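Local coordinates for uncharacterized protein VP1736 (PDB 3LXQ) that is of unknown function but belongs to the sulfatase family of the alkaline phosphatase clan, built on a largely parallel beta sheet flanked by helices, at residues F212-Y224 with V245-P257. Numbering follows the deposited sequence.
Sequences FVGSWGVSDEDLY and VFTSSNHSPYEYP
V245 sets its CG1 against CD2 of L223, 3.8 Å away. Here strand 241-246 of the central sheet of this sulfatase-family alpha/beta fold ends and a loop begins. That loop runs along one side of the beta hairpin 213-218 and the start of helix 220-234. T247 follows with CG2 beside the OH of Y224; the polar atoms of this pair turn to strand 87-93 and its end, T247 OG1 to E94 and Y224 OH to Q93.

D220 then holds the bend of the loop. Its buried OD1 accepts two backbone N-H groups. S248 N meets the syn lone pair of D220 OD1 at 3.0 Å, almost straight. S249 N comes to the same oxygen from 34° out of the carboxylate plane. OD2 takes a water that also accepts from the N of N250, and S278 is a further partner. In return S249 OG receives a weak bond from D220 N in the first turn of the helix. These bonds fix the rotation of the carboxylate.

H251 lies flat on W216, in a face-to-face stack with the indole six-membered ring, planes 12° apart. Its CB sits over the five-membered ring. The bond from H251 ND1 to S248 O, 2.9 Å, runs in the imidazole plane and keeps that ring turned for the stack. W216 NE1 donates to S252 O at 2.7 Å, from above the carbonyl plane. P253, after a cis peptide, brings CD near the indole edge.

E255 reaches the type I turn of the hairpin through an extended chain. Its OE2 accepts both S215 N and S215 OG, each at 2.6 Å, from opposite faces of the carboxylate. E255 CB meets the F212 ring edge in plane. P257 CD lies over a face of that ring, 3.8 Å from its centroid.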
loop_
_atom_site.group_PDB
_atom_site.type_symbol
_atom_site.label_atom_id
_atom_site.label_comp_id
_atom_site.label_asym_id
_atom_site.label_seq_id
_atom_site.Cartn_x
_atom_site.Cartn_y
_atom_site.Cartn_z
ATOM N N PHE A 212 9.798 16.957 18.951
ATOM C CA PHE A 212 8.551 17.686 18.670
ATOM C C PHE A 212 7.319 16.789 18.764
ATOM O O PHE A 212 7.321 15.660 18.269
ATOM C CB PHE A 212 8.606 18.297 17.263
ATOM C CG PHE A 212 7.452 19.219 16.943
ATOM C CD1 PHE A 212 7.540 20.583 17.215
ATOM C CD2 PHE A 212 6.292 18.730 16.349
ATOM C CE1 PHE A 212 6.491 21.443 16.912
ATOM C CE2 PHE A 212 5.232 19.580 16.045
ATOM C CZ PHE A 212 5.335 20.942 16.329
ATOM N N VAL A 213 6.263 17.309 19.384
ATOM C CA VAL A 213 4.987 16.593 19.495
ATOM C C VAL A 213 3.847 17.492 19.016
ATOM O O VAL A 213 3.735 18.638 19.460
ATOM C CB VAL A 213 4.716 16.127 20.954
ATOM C CG1 VAL A 213 3.401 15.351 21.055
ATOM C CG2 VAL A 213 5.875 15.285 21.486
ATOM N N GLY A 214 3.025 16.964 18.105
ATOM C CA GLY A 214 1.832 17.650 17.592
ATOM C C GLY A 214 0.548 16.910 17.932
ATOM O O GLY A 214 0.561 15.953 18.701
ATOM N N SER A 215 -0.568 17.358 17.360
ATOM C CA SER A 215 -1.902 16.792 17.644
ATOM C C SER A 215 -2.015 15.322 17.254
ATOM O O SER A 215 -2.817 14.567 17.810
ATOM C CB SER A 215 -2.965 17.567 16.874
ATOM O OG SER A 215 -2.837 18.950 17.100
ATOM N N TRP A 216 -1.207 14.923 16.286
ATOM C CA TRP A 216 -1.262 13.574 15.765
ATOM C C TRP A 216 -0.158 12.702 16.367
ATOM O O TRP A 216 -0.049 11.516 16.050
ATOM C CB TRP A 216 -1.233 13.633 14.238
ATOM C CG TRP A 216 -2.441 14.385 13.730
ATOM C CD1 TRP A 216 -2.554 15.742 13.537
ATOM C CD2 TRP A 216 -3.724 13.829 13.406
ATOM N NE1 TRP A 216 -3.821 16.053 13.095
ATOM C CE2 TRP A 216 -4.556 14.900 13.001
ATOM C CE3 TRP A 216 -4.244 12.527 13.398
ATOM C CZ2 TRP A 216 -5.892 14.708 12.592
ATOM C CZ3 TRP A 216 -5.570 12.332 12.987
ATOM C CH2 TRP A 216 -6.377 13.425 12.596
ATOM N N GLY A 217 0.643 13.305 17.253
ATOM C CA GLY A 217 1.718 12.602 17.967
ATOM C C GLY A 217 3.095 13.181 17.687
ATOM O O GLY A 217 3.225 14.349 17.321
ATOM N N VAL A 218 4.129 12.355 17.837
ATOM C CA VAL A 218 5.520 12.789 17.565
ATOM C C VAL A 218 5.753 13.062 16.073
ATOM O O VAL A 218 5.115 12.434 15.201
ATOM C CB VAL A 218 6.568 11.773 18.086
ATOM C CG1 VAL A 218 6.337 11.454 19.554
ATOM C CG2 VAL A 218 6.559 10.502 17.262
ATOM N N SER A 219 6.651 14.004 15.781
ATOM C CA SER A 219 7.009 14.328 14.394
ATOM C C SER A 219 7.587 13.100 13.681
ATOM O O SER A 219 7.931 12.106 14.331
ATOM C CB SER A 219 7.994 15.498 14.341
ATOM O OG SER A 219 9.277 15.118 14.839
ATOM N N ASP A 220 7.661 13.159 12.350
ATOM C CA ASP A 220 8.154 12.029 11.574
ATOM C C ASP A 220 9.653 11.776 11.794
ATOM O O ASP A 220 10.076 10.632 11.751
ATOM C CB ASP A 220 7.802 12.185 10.092
ATOM C CG ASP A 220 6.294 12.120 9.833
ATOM O OD1 ASP A 220 5.550 11.545 10.673
ATOM O OD2 ASP A 220 5.852 12.658 8.784
ATOM N N GLU A 221 10.444 12.814 12.071
ATOM C CA GLU A 221 11.865 12.584 12.436
ATOM C C GLU A 221 11.992 11.746 13.716
ATOM O O GLU A 221 12.793 10.824 13.759
ATOM C CB GLU A 221 12.702 13.878 12.515
ATOM C CG GLU A 221 14.171 13.635 12.928
ATOM C CD GLU A 221 15.115 14.822 12.699
ATOM O OE1 GLU A 221 14.651 15.976 12.592
ATOM O OE2 GLU A 221 16.339 14.602 12.639
ATOM N N ASP A 222 11.178 12.042 14.736
ATOM C CA ASP A 222 11.161 11.230 15.965
ATOM C C ASP A 222 10.699 9.804 15.688
ATOM O O ASP A 222 11.255 8.844 16.227
ATOM C CB ASP A 222 10.312 11.876 17.070
ATOM C CG ASP A 222 10.847 13.238 17.500
ATOM O OD1 ASP A 222 12.034 13.339 17.903
ATOM O OD2 ASP A 222 10.070 14.211 17.412
ATOM N N LEU A 223 9.682 9.671 14.836
ATOM C CA LEU A 223 9.222 8.358 14.376
ATOM C C LEU A 223 10.368 7.563 13.754
ATOM O O LEU A 223 10.572 6.392 14.070
ATOM C CB LEU A 223 8.117 8.512 13.331
ATOM C CG LEU A 223 7.573 7.239 12.668
ATOM C CD1 LEU A 223 6.703 6.431 13.622
ATOM C CD2 LEU A 223 6.789 7.617 11.425
ATOM N N TYR A 224 11.102 8.239 12.878
ATOM C CA TYR A 224 12.177 7.638 12.116
ATOM C C TYR A 224 13.437 7.371 12.945
ATOM O O TYR A 224 14.186 6.445 12.633
ATOM C CB TYR A 224 12.504 8.506 10.897
ATOM C CG TYR A 224 11.515 8.434 9.737
ATOM C CD1 TYR A 224 10.972 7.214 9.306
ATOM C CD2 TYR A 224 11.168 9.586 9.034
ATOM C CE1 TYR A 224 10.087 7.160 8.214
ATOM C CE2 TYR A 224 10.292 9.543 7.949
ATOM C CZ TYR A 224 9.759 8.339 7.544
ATOM O OH TYR A 224 8.905 8.344 6.469
ATOM N N VAL A 245 5.863 0.968 9.500
ATOM C CA VAL A 245 6.125 2.278 10.083
ATOM C C VAL A 245 5.257 3.276 9.338
ATOM O O VAL A 245 5.333 3.363 8.115
ATOM C CB VAL A 245 7.594 2.699 9.892
ATOM C CG1 VAL A 245 7.831 4.071 10.482
ATOM C CG2 VAL A 245 8.578 1.659 10.486
ATOM N N PHE A 246 4.442 4.036 10.067
ATOM C CA PHE A 246 3.411 4.874 9.451
ATOM C C PHE A 246 3.552 6.316 9.898
ATOM O O PHE A 246 3.459 6.601 11.087
ATOM C CB PHE A 246 2.030 4.304 9.805
ATOM C CG PHE A 246 0.863 4.951 9.073
ATOM C CD1 PHE A 246 1.025 5.549 7.825
ATOM C CD2 PHE A 246 -0.411 4.922 9.639
ATOM C CE1 PHE A 246 -0.065 6.130 7.147
ATOM C CE2 PHE A 246 -1.520 5.497 8.971
ATOM C CZ PHE A 246 -1.338 6.096 7.723
ATOM N N THR A 247 3.777 7.219 8.947
ATOM C CA THR A 247 3.938 8.651 9.257
ATOM C C THR A 247 2.630 9.290 9.730
ATOM O O THR A 247 1.550 8.761 9.450
ATOM C CB THR A 247 4.537 9.478 8.068
ATOM O OG1 THR A 247 3.620 9.522 6.960
ATOM C CG2 THR A 247 5.886 8.902 7.626
ATOM N N SER A 248 2.762 10.426 10.429
ATOM C CA SER A 248 1.652 11.162 11.068
ATOM C C SER A 248 1.725 12.681 10.917
ATOM O O SER A 248 0.705 13.368 11.080
ATOM C CB SER A 248 1.625 10.876 12.573
ATOM O OG SER A 248 1.090 9.592 12.830
ATOM N N SER A 249 2.908 13.224 10.637
ATOM C CA SER A 249 3.042 14.696 10.591
ATOM C C SER A 249 2.111 15.360 9.594
ATOM O O SER A 249 1.556 16.418 9.876
ATOM C CB SER A 249 4.483 15.150 10.315
ATOM O OG SER A 249 5.290 14.956 11.451
ATOM N N ASN A 250 1.973 14.747 8.421
ATOM C CA ASN A 250 1.133 15.288 7.361
ATOM C C ASN A 250 -0.370 15.099 7.615
ATOM O O ASN A 250 -1.035 14.293 6.949
ATOM C CB ASN A 250 1.562 14.699 6.012
ATOM C CG ASN A 250 0.867 15.350 4.848
ATOM O OD1 ASN A 250 0.386 16.474 4.950
ATOM N ND2 ASN A 250 0.792 14.638 3.735
ATOM N N HIS A 251 -0.881 15.841 8.602
ATOM C CA HIS A 251 -2.301 15.937 8.940
ATOM C C HIS A 251 -2.555 17.365 9.378
ATOM O O HIS A 251 -1.715 17.959 10.069
ATOM C CB HIS A 251 -2.646 15.106 10.173
ATOM C CG HIS A 251 -2.902 13.659 9.914
ATOM N ND1 HIS A 251 -1.953 12.688 10.155
ATOM C CD2 HIS A 251 -4.012 13.010 9.492
ATOM C CE1 HIS A 251 -2.461 11.502 9.865
ATOM N NE2 HIS A 251 -3.708 11.669 9.457
ATOM N N SER A 252 -3.713 17.905 9.011
ATOM C CA SER A 252 -4.157 19.206 9.514
ATOM C C SER A 252 -4.190 19.117 11.037
ATOM O O SER A 252 -4.665 18.109 11.584
ATOM C CB SER A 252 -5.549 19.547 8.973
ATOM O OG SER A 252 -6.040 20.749 9.546
ATOM N N PRO A 253 -3.710 20.161 11.733
ATOM C CA PRO A 253 -3.329 21.500 11.253
ATOM C C PRO A 253 -1.880 21.680 10.771
ATOM O O PRO A 253 -1.474 22.811 10.521
ATOM C CB PRO A 253 -3.573 22.367 12.479
ATOM C CG PRO A 253 -3.215 21.458 13.623
ATOM C CD PRO A 253 -3.565 20.051 13.197
ATOM N N TYR A 254 -1.124 20.584 10.641
ATOM C CA TYR A 254 0.220 20.569 10.006
ATOM C C TYR A 254 1.352 21.104 10.897
ATOM O O TYR A 254 2.179 21.919 10.468
ATOM C CB TYR A 254 0.220 21.252 8.624
ATOM C CG TYR A 254 -0.869 20.758 7.703
ATOM C CD1 TYR A 254 -0.820 19.476 7.155
ATOM C CD2 TYR A 254 -1.957 21.573 7.382
ATOM C CE1 TYR A 254 -1.822 19.019 6.319
ATOM C CE2 TYR A 254 -2.968 21.119 6.548
ATOM C CZ TYR A 254 -2.889 19.839 6.021
ATOM O OH TYR A 254 -3.884 19.379 5.190
ATOM N N GLU A 255 1.378 20.629 12.139
ATOM C CA GLU A 255 2.420 20.996 13.096
ATOM C C GLU A 255 3.669 20.204 12.764
ATOM O O GLU A 255 3.588 18.987 12.562
ATOM C CB GLU A 255 1.992 20.664 14.532
ATOM C CG GLU A 255 0.693 21.302 15.019
ATOM C CD GLU A 255 0.076 20.532 16.184
ATOM O OE1 GLU A 255 0.262 20.946 17.353
ATOM O OE2 GLU A 255 -0.589 19.507 15.941
ATOM N N TYR A 256 4.808 20.901 12.709
ATOM C CA TYR A 256 6.131 20.307 12.509
ATOM C C TYR A 256 7.209 21.329 12.942
ATOM O O TYR A 256 6.963 22.545 12.893
ATOM C CB TYR A 256 6.347 19.873 11.038
ATOM C CG TYR A 256 6.435 21.033 10.086
ATOM C CD1 TYR A 256 7.673 21.589 9.754
ATOM C CD2 TYR A 256 5.281 21.609 9.543
ATOM C CE1 TYR A 256 7.771 22.681 8.902
ATOM C CE2 TYR A 256 5.366 22.704 8.681
ATOM C CZ TYR A 256 6.622 23.234 8.366
ATOM O OH TYR A 256 6.734 24.326 7.529
ATOM N N PRO A 257 8.400 20.840 13.357
ATOM C CA PRO A 257 9.545 21.687 13.742
ATOM C C PRO A 257 9.906 22.809 12.748
ATOM O O PRO A 257 9.736 22.654 11.534
ATOM C CB PRO A 257 10.694 20.683 13.827
ATOM C CG PRO A 257 10.049 19.414 14.233
ATOM C CD PRO A 257 8.670 19.411 13.622
HETATM O O HOH W 1 3.595 12.924 7.421
#